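Local coordinates for uncharacterized protein (PDB 4O5J) that probably helps Helicobacter pylori attach to host tissue by binding sialic acid-bearing carbohydrates through its extracellular adhesion domain, at residues A[93-98]-A[157-162]; A[163-166]-A[171-174]. One frame throughout, in Å; residues are numbered along the deposited sequence.

Contact 1 of 2, residues A[93-98]-A[157-162]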
loop_
_atom_site.group_PDB
_atom_site.type_symbol
_atom_site.label_atom_id
_atom_site.label_comp_id
_atom_site.label_asym_id
_atom_site.label_seq_id
_atom_site.Cartn_x
_atom_site.Cartn_y
_atom_site.Cartn_z
ATOM N N SER A 93 3.947 -10.073 -4.592
ATOM C CA SER A 93 5.077 -10.188 -3.706
ATOM C C SER A 93 4.844 -11.328 -2.663
ATOM O O SER A 93 5.783 -12.026 -2.250
ATOM C CB SER A 93 5.450 -8.829 -3.120
ATOM O OG SER A 93 4.519 -8.459 -2.184
ATOM N N VAL A 94 3.592 -11.505 -2.231
ATOM C CA VAL A 94 3.268 -12.626 -1.355
ATOM C C VAL A 94 3.554 -13.957 -2.065
ATOM O O VAL A 94 4.173 -14.881 -1.491
ATOM C CB VAL A 94 1.777 -12.582 -0.905
ATOM C CG1 VAL A 94 1.404 -13.896 -0.216
ATOM C CG2 VAL A 94 1.516 -11.390 0.019
ATOM N N LEU A 95 3.111 -14.097 -3.310
ATOM C CA LEU A 95 3.360 -15.358 -4.051
ATOM C C LEU A 95 4.858 -15.456 -4.386
ATOM O O LEU A 95 5.412 -16.529 -4.494
ATOM C CB LEU A 95 2.518 -15.396 -5.330
ATOM C CG LEU A 95 1.029 -15.636 -5.058
ATOM C CD1 LEU A 95 0.174 -15.416 -6.327
ATOM C CD2 LEU A 95 0.844 -17.051 -4.487
ATOM N N GLY A 96 5.527 -14.319 -4.549
ATOM C CA GLY A 96 6.969 -14.306 -4.760
ATOM C C GLY A 96 7.677 -14.804 -3.528
ATOM O O GLY A 96 8.585 -15.632 -3.620
ATOM N N PHE A 97 7.275 -14.327 -2.363
ATOM C CA PHE A 97 7.883 -14.832 -1.156
ATOM C C PHE A 97 7.637 -16.332 -0.981
ATOM O O PHE A 97 8.530 -17.116 -0.623
ATOM C CB PHE A 97 7.427 -14.065 0.083
ATOM C CG PHE A 97 8.039 -14.599 1.329
ATOM C CD1 PHE A 97 9.315 -14.216 1.703
ATOM C CD2 PHE A 97 7.382 -15.557 2.095
ATOM C CE1 PHE A 97 9.911 -14.745 2.839
ATOM C CE2 PHE A 97 7.968 -16.093 3.225
ATOM C CZ PHE A 97 9.232 -15.682 3.616
ATOM N N TRP A 98 6.394 -16.741 -1.206
ATOM C CA TRP A 98 6.062 -18.174 -1.101
ATOM C C TRP A 98 6.967 -18.977 -2.001
ATOM O O TRP A 98 7.478 -20.065 -1.658
ATOM C CB TRP A 98 4.589 -18.410 -1.507
ATOM C CG TRP A 98 4.342 -19.852 -1.627
ATOM C CD1 TRP A 98 4.292 -20.586 -2.775
ATOM C CD2 TRP A 98 4.176 -20.799 -0.519
ATOM N NE1 TRP A 98 4.074 -21.919 -2.477
ATOM C CE2 TRP A 98 3.992 -22.096 -1.118
ATOM C CE3 TRP A 98 4.179 -20.688 0.866
ATOM C CZ2 TRP A 98 3.797 -23.253 -0.351
ATOM C CZ3 TRP A 98 3.971 -21.838 1.641
ATOM C CH2 TRP A 98 3.784 -23.104 1.026
ATOM N N GLU A 157 -2.014 -22.026 -3.391
ATOM C CA GLU A 157 -2.734 -22.362 -4.635
ATOM C C GLU A 157 -3.977 -21.541 -4.804
ATOM O O GLU A 157 -4.230 -21.053 -5.911
ATOM C CB GLU A 157 -3.060 -23.845 -4.687
ATOM C CG GLU A 157 -1.804 -24.683 -4.900
ATOM C CD GLU A 157 -2.042 -26.168 -4.516
ATOM O OE1 GLU A 157 -3.116 -26.483 -3.904
ATOM O OE2 GLU A 157 -1.157 -27.035 -4.826
ATOM N N ASP A 158 -4.747 -21.340 -3.726
ATOM C CA ASP A 158 -5.964 -20.517 -3.819
ATOM C C ASP A 158 -5.601 -19.071 -4.209
ATOM O O ASP A 158 -6.268 -18.434 -5.037
ATOM C CB ASP A 158 -6.750 -20.525 -2.500
ATOM C CG ASP A 158 -7.379 -21.878 -2.212
ATOM O OD1 ASP A 158 -7.795 -22.141 -1.052
ATOM O OD2 ASP A 158 -7.438 -22.714 -3.156
ATOM N N LEU A 159 -4.554 -18.540 -3.589
ATOM C CA LEU A 159 -4.136 -17.165 -3.868
ATOM C C LEU A 159 -3.662 -17.073 -5.325
ATOM O O LEU A 159 -4.019 -16.117 -6.044
ATOM C CB LEU A 159 -3.019 -16.720 -2.903
ATOM C CG LEU A 159 -2.536 -15.297 -3.053
ATOM C CD1 LEU A 159 -3.703 -14.308 -2.946
ATOM C CD2 LEU A 159 -1.458 -15.039 -1.988
ATOM N N GLN A 160 -2.857 -18.028 -5.769
ATOM C CA GLN A 160 -2.454 -18.047 -7.175
ATOM C C GLN A 160 -3.673 -18.053 -8.130
ATOM O O GLN A 160 -3.712 -17.302 -9.124
ATOM C CB GLN A 160 -1.557 -19.264 -7.427
ATOM C CG GLN A 160 -1.219 -19.517 -8.905
ATOM C CD GLN A 160 -0.364 -18.434 -9.453
ATOM O OE1 GLN A 160 -0.825 -17.562 -10.204
ATOM N NE2 GLN A 160 0.847 -18.427 -9.046
ATOM N N ALA A 161 -4.675 -18.908 -7.854
ATOM C CA ALA A 161 -5.871 -18.931 -8.712
ATOM C C ALA A 161 -6.631 -17.586 -8.672
ATOM O O ALA A 161 -7.196 -17.150 -9.682
ATOM C CB ALA A 161 -6.819 -20.095 -8.336
ATOM N N ALA A 162 -6.674 -16.945 -7.488
ATOM C CA ALA A 162 -7.372 -15.663 -7.360
ATOM C C ALA A 162 -6.731 -14.624 -8.279
ATOM O O ALA A 162 -7.405 -13.798 -8.877
ATOM C CB ALA A 162 -7.346 -15.183 -5.922
#
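Leu-159 reaches from helix 146-163 toward helix 82-101 and places its CD2 methyl against both Val-94 and Leu-95, an apolar helix-to-helix contact within the largely helical SabA adhesion domain, whose fold is linked to tetratricopeptide repeats. CG of Leu-159 lies anti to its own backbone N (chi1 -178°), which extends the isobutyl group across the gap. Its CD2 stands 3.6 Å from Val-94 CG1, the two side chains meeting at about a right angle. The same CD2 lies 3.9 Å from Leu-95 CD2, where the approach is more slanted. Leu-95 answers with both branches: while CD2 faces Leu-159, CD1 comes down on the helix backbone, 3.8 Å from Gln-160 CA. Gln-160 flanks this contact at its less buried edge. A bend at chi2 (67°) brings its amide back alongside Leu-95, with NE2 4.1 Å from Leu-95 CD1. No hydrogen bond joins the two segments, so van der Waals packing connects them, of side chains on each other and on the backbone of Gln-160. The axes of segments 93-98 and 157-162 come no closer than 10.6 Å and run closer to antiparallel than parallel, at 141°; the branched side chains span that separation. Further out, Val-94 also touches Ala-200 and Met-204 of helix 193-209 and Ile-246 and Ile-250 of helix 241-268, so its methyls sit where several helices converge. Trp-98, about one turn beyond Val-94, extends the packing between the two helices by touching Tyr-149, Met-152 and Ala-156. Tyr-337, from a loop, lies against both Leu-95 and Gln-160. Gln-160 NE2 makes a weak hydrogen bond to a glycerol probably from the crystallisation liquor. Gln-160 N faces the Leu-95 fork, 4.0 Å from both CD1 and CD2.

Contact 2 of 2, residues A[163-166]-A[171-174]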
loop_
_atom_site.group_PDB
_atom_site.type_symbol
_atom_site.label_atom_id
_atom_site.label_comp_id
_atom_site.label_asym_id
_atom_site.label_seq_id
_atom_site.Cartn_x
_atom_site.Cartn_y
_atom_site.Cartn_z
ATOM N N GLN A 163 -5.401 -14.669 -8.378
ATOM C CA GLN A 163 -4.696 -13.652 -9.150
ATOM C C GLN A 163 -4.760 -13.883 -10.659
ATOM O O GLN A 163 -4.973 -12.951 -11.440
ATOM C CB GLN A 163 -3.205 -13.576 -8.708
ATOM C CG GLN A 163 -2.421 -12.620 -9.602
ATOM C CD GLN A 163 -0.980 -12.527 -9.173
ATOM O OE1 GLN A 163 -0.286 -13.545 -9.019
ATOM N NE2 GLN A 163 -0.512 -11.297 -8.959
ATOM N N THR A 164 -4.576 -15.124 -11.070
ATOM C CA THR A 164 -4.379 -15.435 -12.475
ATOM C C THR A 164 -5.307 -16.570 -12.894
ATOM O O THR A 164 -5.377 -17.614 -12.228
ATOM C CB THR A 164 -2.914 -15.854 -12.718
ATOM O OG1 THR A 164 -2.059 -14.762 -12.352
ATOM C CG2 THR A 164 -2.647 -16.206 -14.185
ATOM N N ASN A 165 -6.052 -16.348 -13.972
ATOM C CA ASN A 165 -6.876 -17.396 -14.535
ATOM C C ASN A 165 -5.993 -18.419 -15.251
ATOM O O ASN A 165 -5.393 -18.126 -16.271
ATOM C CB ASN A 165 -7.864 -16.794 -15.490
ATOM C CG ASN A 165 -8.786 -17.810 -16.085
ATOM O OD1 ASN A 165 -8.382 -18.652 -16.899
ATOM N ND2 ASN A 165 -10.057 -17.749 -15.681
ATOM N N SER A 166 -5.901 -19.623 -14.698
ATOM C CA SER A 166 -5.055 -20.656 -15.264
ATOM C C SER A 166 -5.443 -20.930 -16.705
ATOM O O SER A 166 -4.561 -21.100 -17.545
ATOM C CB SER A 166 -5.201 -21.954 -14.494
ATOM O OG SER A 166 -6.500 -22.468 -14.715
ATOM N N ASN A 171 -5.433 -11.960 -16.030
ATOM C CA ASN A 171 -5.791 -11.440 -14.743
ATOM C C ASN A 171 -7.124 -11.985 -14.244
ATOM O O ASN A 171 -8.085 -11.947 -14.961
ATOM C CB ASN A 171 -5.867 -9.913 -14.800
ATOM C CG ASN A 171 -6.470 -9.336 -13.534
ATOM O OD1 ASN A 171 -5.931 -9.470 -12.421
ATOM N ND2 ASN A 171 -7.590 -8.714 -13.688
ATOM N N ASN A 172 -7.165 -12.478 -13.009
ATOM C CA ASN A 172 -8.406 -12.983 -12.431
ATOM C C ASN A 172 -8.966 -12.078 -11.334
ATOM O O ASN A 172 -10.017 -12.396 -10.758
ATOM C CB ASN A 172 -8.255 -14.421 -11.912
ATOM C CG ASN A 172 -9.600 -15.097 -11.703
ATOM O OD1 ASN A 172 -10.514 -14.885 -12.478
ATOM N ND2 ASN A 172 -9.731 -15.894 -10.652
ATOM N N LEU A 173 -8.283 -10.958 -11.051
ATOM C CA LEU A 173 -8.766 -10.000 -10.045
ATOM C C LEU A 173 -9.715 -8.942 -10.606
ATOM O O LEU A 173 -9.388 -8.314 -11.594
ATOM C CB LEU A 173 -7.614 -9.307 -9.345
ATOM C CG LEU A 173 -6.713 -10.212 -8.520
ATOM C CD1 LEU A 173 -5.523 -9.400 -8.093
ATOM C CD2 LEU A 173 -7.441 -10.744 -7.310
ATOM N N CYS A 174 -10.861 -8.716 -9.953
ATOM C CA CYS A 174 -11.865 -7.707 -10.388
ATOM C C CYS A 174 -11.509 -6.343 -9.870
ATOM O O CYS A 174 -10.847 -6.252 -8.833
ATOM C CB CYS A 174 -13.269 -8.059 -9.825
ATOM S SG CYS A 174 -13.632 -9.733 -10.282
HETATM O O HOH W 1 -3.455 -10.523 -12.526
#
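Asn-172 donates its backbone N-H to Gln-163 O, closing a short loop just as helix 146-163 ends. The bond is short and nearly straight, N to O 2.7 Å with 166° at the hydrogen, although the donor stands above the carbonyl plane. It accompanies a single beta bridge between Thr-164 and Asn-171, too little to form a regular sheet. The tight part lies around Asn-172: its CB presses against the backbone leaving the helix, 3.6 Å from Asn-165 N. Leu-173 adds to the packing by bringing CG to 4.0 Å from Gln-163 CA, while its side chain also packs on Phe-84 and Gln-88 of helix 82-101. The buried amide of Gln-163 points elsewhere, OE1 bonded to Tyr-337 and NE2 to Thr-92 and Gln-88, and Asn-172 OD1 takes the backbone N of Asn-190. Within the loop, Asn-165 OD1 accepts from Thr-168 N. The looser side belongs to the partly exposed Asn-171 and a water. That water adds a second link between the segments, donating to Gln-163 O (3.1 Å) and to Asn-171 OD1 (2.7 Å). OD1 of Asn-171 also accepts from Leu-173 N at 3.1 Å, an Asx turn whose donor stands above the carbonyl plane. Separately, Asn-171 ND2 donates to Leu-173 O at 2.8 Å; together the two bonds probably limit the rotation of the amide. Gln-163 O, a carbonyl at the helix C-terminal end, thus has two donors, one from the backbone and one from water, which probably stabilises the negative end of the helix dipole.

From the N terminus, the chain runs through helix 82-101 and then an excursion of short strands and a short helix, which contains the disulfide Cys-136 to Cys-142, before helix 146-163 returns and contact 1 closes that 58-residue loop. Contact 2 follows in series, closing a short loop of four residues, 167-170, right after the same helix; neither encloses or crosses the other. Their centres lie about 11 Å apart and they touch: Asn-172 ND2 probably bonds Ala-161 O, and Leu-95 CD1 packs on Gln-163 OE1. Contact 1 joins helices 82-101 and 146-163, and contact 2 folds the loop after 146-163 back onto that helix's C-terminal end.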